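Local coordinates for glycosylation Associate Protein 2 (Streptococcus agalactiae serotype V, PDB 6OYC) that probably works in the accessory Sec system, within the Gap123 complex, in the glycosylation and secretion of a serine-rich adhesin, at residues 168-174 with 242-247; 362-368 with 384-390. All blocks are in the same frame, centred on the assembly; numbering follows the deposited sequence.

Contact 1: residues 168-174 with 242-247; sequences YSFLLNF and VKLFAK
A classic beta bulge puts L171 and L172 opposite the single L244, and shifts the register of the antiparallel strands 168-174 and 242-247 by one residue. L244 O takes a hydrogen bond from L171 N at 3.0 Å and a weak one from L172 N, while L244 N returns a nearly straight bond to L172 O. S169 pairs with A246 at one end and F174 N reaches V242 O at the other.

K247 crosses the ring of Y168 at a slant. With chi1 at 62°, its CG sits between the backbone N and the carbonyl carbon. CB rests on Y168 N, CG comes to Y168 CD1 and CE1, CD, on a chain extended beyond CG, lies 3.7 Å from Y168 N, and CE lies over one face of the ring, 4.1 Å from the centroid, a CH-pi contact.

On the face carrying F170 and N173, the edge of F170 points at the face of F245, planes 70° apart. L171 and L244 lie side by side toward L160 and L254, CD2 to CD2 3.8 Å. One water donates to F174 O and accepts from V242 N, each at 2.7 Å.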
loop_
_atom_site.group_PDB
_atom_site.type_symbol
_atom_site.label_atom_id
_atom_site.label_comp_id
_atom_site.label_asym_id
_atom_site.label_seq_id
_atom_site.Cartn_x
_atom_site.Cartn_y
_atom_site.Cartn_z
ATOM N N TYR B 168 13.384 -31.717 -8.695
ATOM C CA TYR B 168 13.247 -30.340 -9.136
ATOM C C TYR B 168 13.935 -30.164 -10.481
ATOM O O TYR B 168 15.090 -30.560 -10.659
ATOM C CB TYR B 168 13.826 -29.387 -8.091
ATOM C CG TYR B 168 12.852 -29.054 -6.967
ATOM C CD1 TYR B 168 11.663 -28.359 -7.215
ATOM C CD2 TYR B 168 13.134 -29.420 -5.656
ATOM C CE1 TYR B 168 10.783 -28.049 -6.175
ATOM C CE2 TYR B 168 12.283 -29.122 -4.631
ATOM C CZ TYR B 168 11.111 -28.446 -4.885
ATOM O OH TYR B 168 10.294 -28.188 -3.824
ATOM N N SER B 169 13.199 -29.612 -11.442
ATOM C CA SER B 169 13.675 -29.491 -12.815
ATOM C C SER B 169 13.395 -28.096 -13.328
ATOM O O SER B 169 12.283 -27.581 -13.153
ATOM C CB SER B 169 12.995 -30.492 -13.747
ATOM O OG SER B 169 13.322 -31.798 -13.358
ATOM N N PHE B 170 14.395 -27.511 -13.991
ATOM C CA PHE B 170 14.249 -26.168 -14.529
ATOM C C PHE B 170 12.996 -26.083 -15.383
ATOM O O PHE B 170 12.777 -26.907 -16.273
ATOM C CB PHE B 170 15.478 -25.772 -15.352
ATOM C CG PHE B 170 15.342 -24.433 -16.031
ATOM C CD1 PHE B 170 15.298 -23.262 -15.283
ATOM C CD2 PHE B 170 15.250 -24.342 -17.417
ATOM C CE1 PHE B 170 15.182 -22.015 -15.896
ATOM C CE2 PHE B 170 15.137 -23.097 -18.046
ATOM C CZ PHE B 170 15.097 -21.932 -17.276
ATOM N N LEU B 171 12.153 -25.107 -15.085
ATOM C CA LEU B 171 10.931 -24.911 -15.849
ATOM C C LEU B 171 10.927 -23.612 -16.641
ATOM O O LEU B 171 10.528 -23.613 -17.813
ATOM C CB LEU B 171 9.712 -24.948 -14.924
ATOM C CG LEU B 171 8.395 -24.641 -15.649
ATOM C CD1 LEU B 171 8.129 -25.658 -16.764
ATOM C CD2 LEU B 171 7.255 -24.599 -14.666
ATOM N N LEU B 172 11.370 -22.502 -16.037
ATOM C CA LEU B 172 11.297 -21.190 -16.672
ATOM C C LEU B 172 12.224 -20.214 -15.960
ATOM O O LEU B 172 12.569 -20.390 -14.791
ATOM C CB LEU B 172 9.862 -20.646 -16.663
ATOM C CG LEU B 172 9.231 -20.395 -15.285
ATOM C CD1 LEU B 172 9.477 -18.961 -14.817
ATOM C CD2 LEU B 172 7.735 -20.684 -15.347
ATOM N N ASN B 173 12.583 -19.148 -16.660
ATOM C CA ASN B 173 13.286 -18.046 -16.030
ATOM C C ASN B 173 12.588 -16.741 -16.372
ATOM O O ASN B 173 11.748 -16.672 -17.276
ATOM C CB ASN B 173 14.749 -17.983 -16.461
ATOM C CG ASN B 173 14.904 -17.712 -17.950
ATOM O OD1 ASN B 173 14.906 -18.643 -18.765
ATOM N ND2 ASN B 173 14.996 -16.435 -18.314
ATOM N N PHE B 174 12.924 -15.703 -15.603
ATOM C CA PHE B 174 12.566 -14.341 -15.961
ATOM C C PHE B 174 13.702 -13.771 -16.797
ATOM O O PHE B 174 14.876 -13.945 -16.450
ATOM C CB PHE B 174 12.311 -13.487 -14.714
ATOM C CG PHE B 174 10.986 -13.775 -14.070
ATOM C CD1 PHE B 174 10.830 -14.874 -13.230
ATOM C CD2 PHE B 174 9.885 -12.979 -14.340
ATOM C CE1 PHE B 174 9.586 -15.166 -12.651
ATOM C CE2 PHE B 174 8.644 -13.250 -13.760
ATOM C CZ PHE B 174 8.494 -14.353 -12.915
ATOM N N VAL B 242 16.237 -14.556 -11.804
ATOM C CA VAL B 242 15.229 -15.386 -11.152
ATOM C C VAL B 242 14.928 -16.567 -12.050
ATOM O O VAL B 242 14.629 -16.377 -13.235
ATOM C CB VAL B 242 13.943 -14.593 -10.854
ATOM C CG1 VAL B 242 12.888 -15.503 -10.225
ATOM C CG2 VAL B 242 14.255 -13.442 -9.942
ATOM N N LYS B 243 15.040 -17.783 -11.488
ATOM C CA LYS B 243 14.716 -19.044 -12.148
ATOM C C LYS B 243 13.698 -19.812 -11.309
ATOM O O LYS B 243 13.727 -19.760 -10.079
ATOM C CB LYS B 243 15.971 -19.923 -12.345
ATOM C CG LYS B 243 17.074 -19.277 -13.171
ATOM C CD LYS B 243 18.468 -19.679 -12.690
ATOM C CE LYS B 243 19.028 -18.691 -11.658
ATOM N NZ LYS B 243 20.525 -18.820 -11.556
ATOM N N LEU B 244 12.804 -20.538 -11.966
ATOM C CA LEU B 244 11.839 -21.381 -11.270
ATOM C C LEU B 244 12.056 -22.840 -11.674
ATOM O O LEU B 244 12.221 -23.142 -12.857
ATOM C CB LEU B 244 10.404 -20.927 -11.558
ATOM C CG LEU B 244 9.230 -21.675 -10.901
ATOM C CD1 LEU B 244 8.027 -20.810 -10.841
ATOM C CD2 LEU B 244 8.854 -22.866 -11.722
ATOM N N PHE B 245 12.107 -23.722 -10.682
ATOM C CA PHE B 245 12.171 -25.166 -10.859
ATOM C C PHE B 245 10.874 -25.786 -10.347
ATOM O O PHE B 245 10.187 -25.211 -9.495
ATOM C CB PHE B 245 13.353 -25.784 -10.097
ATOM C CG PHE B 245 14.700 -25.351 -10.598
ATOM C CD1 PHE B 245 15.158 -24.068 -10.392
ATOM C CD2 PHE B 245 15.530 -26.244 -11.248
ATOM C CE1 PHE B 245 16.408 -23.680 -10.866
ATOM C CE2 PHE B 245 16.778 -25.858 -11.710
ATOM C CZ PHE B 245 17.209 -24.576 -11.518
ATOM N N ALA B 246 10.547 -26.961 -10.878
ATOM C CA ALA B 246 9.333 -27.667 -10.507
ATOM C C ALA B 246 9.583 -29.167 -10.561
ATOM O O ALA B 246 10.534 -29.647 -11.186
ATOM C CB ALA B 246 8.157 -27.314 -11.423
ATOM N N LYS B 247 8.702 -29.897 -9.889
ATOM C CA LYS B 247 8.681 -31.348 -9.936
ATOM C C LYS B 247 7.263 -31.825 -9.638
ATOM O O LYS B 247 6.472 -31.128 -8.990
ATOM C CB LYS B 247 9.680 -31.960 -8.951
ATOM C CG LYS B 247 9.423 -31.634 -7.495
ATOM C CD LYS B 247 10.352 -32.469 -6.634
ATOM C CE LYS B 247 10.101 -32.289 -5.160
ATOM N NZ LYS B 247 10.884 -33.326 -4.412
HETATM O O HOH W 1 15.819 -13.122 -14.068
#

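Contact 2: residues 362-368 with 384-390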
loop_
_atom_site.group_PDB
_atom_site.type_symbol
_atom_site.label_atom_id
_atom_site.label_comp_id
_atom_site.label_asym_id
_atom_site.label_seq_id
_atom_site.Cartn_x
_atom_site.Cartn_y
_atom_site.Cartn_z
ATOM N N SER B 362 -19.754 5.359 11.997
ATOM C CA SER B 362 -19.913 5.474 10.549
ATOM C C SER B 362 -20.103 6.919 10.117
ATOM O O SER B 362 -19.555 7.351 9.097
ATOM C CB SER B 362 -21.106 4.638 10.086
ATOM O OG SER B 362 -20.922 3.272 10.394
ATOM N N ASP B 363 -20.881 7.684 10.875
ATOM C CA ASP B 363 -21.123 9.066 10.492
ATOM C C ASP B 363 -19.932 9.965 10.760
ATOM O O ASP B 363 -20.033 11.178 10.554
ATOM C CB ASP B 363 -22.359 9.614 11.207
ATOM C CG ASP B 363 -23.200 10.498 10.303
ATOM O OD1 ASP B 363 -22.720 11.584 9.906
ATOM O OD2 ASP B 363 -24.335 10.100 9.971
ATOM N N GLN B 364 -18.811 9.411 11.210
ATOM C CA GLN B 364 -17.570 10.165 11.304
ATOM C C GLN B 364 -16.523 9.635 10.318
ATOM O O GLN B 364 -15.316 9.783 10.533
ATOM C CB GLN B 364 -17.078 10.154 12.751
ATOM C CG GLN B 364 -18.129 10.728 13.725
ATOM C CD GLN B 364 -17.825 10.483 15.196
ATOM O OE1 GLN B 364 -17.821 9.344 15.668
ATOM N NE2 GLN B 364 -17.593 11.566 15.938
ATOM N N LEU B 365 -16.987 9.051 9.205
ATOM C CA LEU B 365 -16.140 8.432 8.190
ATOM C C LEU B 365 -16.398 9.045 6.815
ATOM O O LEU B 365 -17.552 9.231 6.419
ATOM C CB LEU B 365 -16.398 6.922 8.133
ATOM C CG LEU B 365 -15.885 6.212 6.881
ATOM C CD1 LEU B 365 -14.364 6.254 6.881
ATOM C CD2 LEU B 365 -16.398 4.773 6.805
ATOM N N ILE B 366 -15.326 9.336 6.073
ATOM C CA ILE B 366 -15.416 9.889 4.715
ATOM C C ILE B 366 -14.582 9.037 3.764
ATOM O O ILE B 366 -13.365 8.909 3.951
ATOM C CB ILE B 366 -14.939 11.349 4.656
ATOM C CG1 ILE B 366 -15.748 12.202 5.634
ATOM C CG2 ILE B 366 -15.025 11.891 3.218
ATOM C CD1 ILE B 366 -15.075 13.483 5.954
ATOM N N LEU B 367 -15.220 8.504 2.722
ATOM C CA LEU B 367 -14.543 7.743 1.676
ATOM C C LEU B 367 -14.393 8.601 0.426
ATOM O O LEU B 367 -15.313 9.333 0.058
ATOM C CB LEU B 367 -15.312 6.463 1.347
ATOM C CG LEU B 367 -15.553 5.569 2.559
ATOM C CD1 LEU B 367 -16.433 4.380 2.234
ATOM C CD2 LEU B 367 -14.234 5.109 3.157
ATOM N N SER B 368 -13.237 8.500 -0.232
ATOM C CA SER B 368 -12.912 9.393 -1.338
ATOM C C SER B 368 -11.983 8.711 -2.336
ATOM O O SER B 368 -11.318 7.720 -2.023
ATOM C CB SER B 368 -12.254 10.675 -0.838
ATOM O OG SER B 368 -11.109 10.368 -0.059
ATOM N N LEU B 384 -20.371 0.420 4.523
ATOM C CA LEU B 384 -19.843 1.219 5.610
ATOM C C LEU B 384 -20.749 2.366 6.035
ATOM O O LEU B 384 -20.532 2.921 7.123
ATOM C CB LEU B 384 -18.461 1.773 5.231
ATOM C CG LEU B 384 -17.360 0.713 5.147
ATOM C CD1 LEU B 384 -16.181 1.212 4.331
ATOM C CD2 LEU B 384 -16.926 0.338 6.532
ATOM N N ASN B 385 -21.752 2.727 5.228
ATOM C CA ASN B 385 -22.681 3.823 5.499
ATOM C C ASN B 385 -21.920 5.071 5.975
ATOM O O ASN B 385 -22.154 5.547 7.087
ATOM C CB ASN B 385 -23.739 3.407 6.516
ATOM C CG ASN B 385 -24.977 4.291 6.474
ATOM O OD1 ASN B 385 -24.952 5.407 5.958
ATOM N ND2 ASN B 385 -26.072 3.786 7.023
ATOM N N PRO B 386 -20.996 5.586 5.171
ATOM C CA PRO B 386 -20.172 6.708 5.634
ATOM C C PRO B 386 -20.961 8.009 5.668
ATOM O O PRO B 386 -22.040 8.153 5.087
ATOM C CB PRO B 386 -19.052 6.769 4.596
ATOM C CG PRO B 386 -19.709 6.285 3.339
ATOM C CD PRO B 386 -20.666 5.204 3.787
ATOM N N HIS B 387 -20.376 8.987 6.353
ATOM C CA HIS B 387 -20.939 10.326 6.349
ATOM C C HIS B 387 -20.922 10.933 4.952
ATOM O O HIS B 387 -21.894 11.568 4.527
ATOM C CB HIS B 387 -20.164 11.217 7.306
ATOM C CG HIS B 387 -20.664 12.621 7.334
ATOM N ND1 HIS B 387 -21.874 12.964 7.897
ATOM C CD2 HIS B 387 -20.136 13.768 6.845
ATOM C CE1 HIS B 387 -22.061 14.265 7.771
ATOM N NE2 HIS B 387 -21.022 14.777 7.135
ATOM N N ALA B 388 -19.824 10.761 4.227
ATOM C CA ALA B 388 -19.662 11.419 2.944
ATOM C C ALA B 388 -18.773 10.581 2.031
ATOM O O ALA B 388 -17.880 9.861 2.485
ATOM C CB ALA B 388 -19.068 12.817 3.119
ATOM N N ILE B 389 -19.030 10.701 0.734
ATOM C CA ILE B 389 -18.244 10.077 -0.314
ATOM C C ILE B 389 -17.910 11.177 -1.308
ATOM O O ILE B 389 -18.801 11.679 -2.000
ATOM C CB ILE B 389 -19.000 8.928 -0.985
ATOM C CG1 ILE B 389 -19.113 7.758 -0.012
ATOM C CG2 ILE B 389 -18.326 8.516 -2.286
ATOM C CD1 ILE B 389 -19.948 6.631 -0.539
ATOM N N ILE B 390 -16.646 11.582 -1.349
ATOM C CA ILE B 390 -16.170 12.612 -2.265
ATOM C C ILE B 390 -15.466 11.904 -3.412
ATOM O O ILE B 390 -14.408 11.294 -3.223
ATOM C CB ILE B 390 -15.225 13.599 -1.570
ATOM C CG1 ILE B 390 -15.898 14.240 -0.358
ATOM C CG2 ILE B 390 -14.720 14.646 -2.547
ATOM C CD1 ILE B 390 -14.963 15.109 0.464
#
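A beta-alpha-beta unit of the alpha/beta-hydrolase-like sheet closes here: strand 365-370 leads through helix 372-381 to strand 388-392, and the two strands lie next to each other and parallel. L367 is bonded through both its backbone N and its backbone O, the N donating to A388 O and the O accepting from I390 N, both at 3.0 Å and both in the carbonyl plane.

Ahead of the strands, the loop 384-387 folds against 362-365. L367 CD1 fits between L384 CD1 and P386 CG, 3.8 and 3.9 Å away, and L365 crosses P386 with CG on the proline CB. The helix 341-358 packs on L365 and L384. On the other face, I366 CG2 meets A388 CB and I390 CD1, and helix 495-514 packs on I366 and A388 through M509.

The polar end of the contact is D363 with H387. The imidazole is swung out with CG opposite the backbone N (chi1 179°), which brings ND1 to D363 OD1 at 2.6 Å. The donor arrives on the syn side of the carboxylate but 30° out of its plane, and the two flat groups are turned 54° from each other. H387 NE2 bonds to D513 of helix 495-514, and F514 meets the ring edge-to-face.

With an acid at each ring nitrogen, the imidazole is fixed in rotation, and the two carboxylates, D363 and D513, would probably favour the doubly protonated ring; the histidine, just ahead of strand 388-392, is thus tied both to the 362-363 turn and to the C-terminal helix.

Overall arrangement
Contact 1 comes first along the chain and is complete before contact 2 begins. Their centres are 48 Å apart, on opposite sides of the chain's centre, and their nearest atoms are about 31 Å apart, so they do not touch. They share no sheet: 168-174 and 242-247 are neighbours in a five-stranded antiparallel sheet, whereas 362-368 and 384-390 belong to the mixed eight-stranded sheet, whose strand 365-370 runs into a possible nucleophile elbow (G369, S371, G373). The chain thus joins an all-beta region to a hydrolase-like region, and each contact sets strand pairing within its own part rather than linking the two.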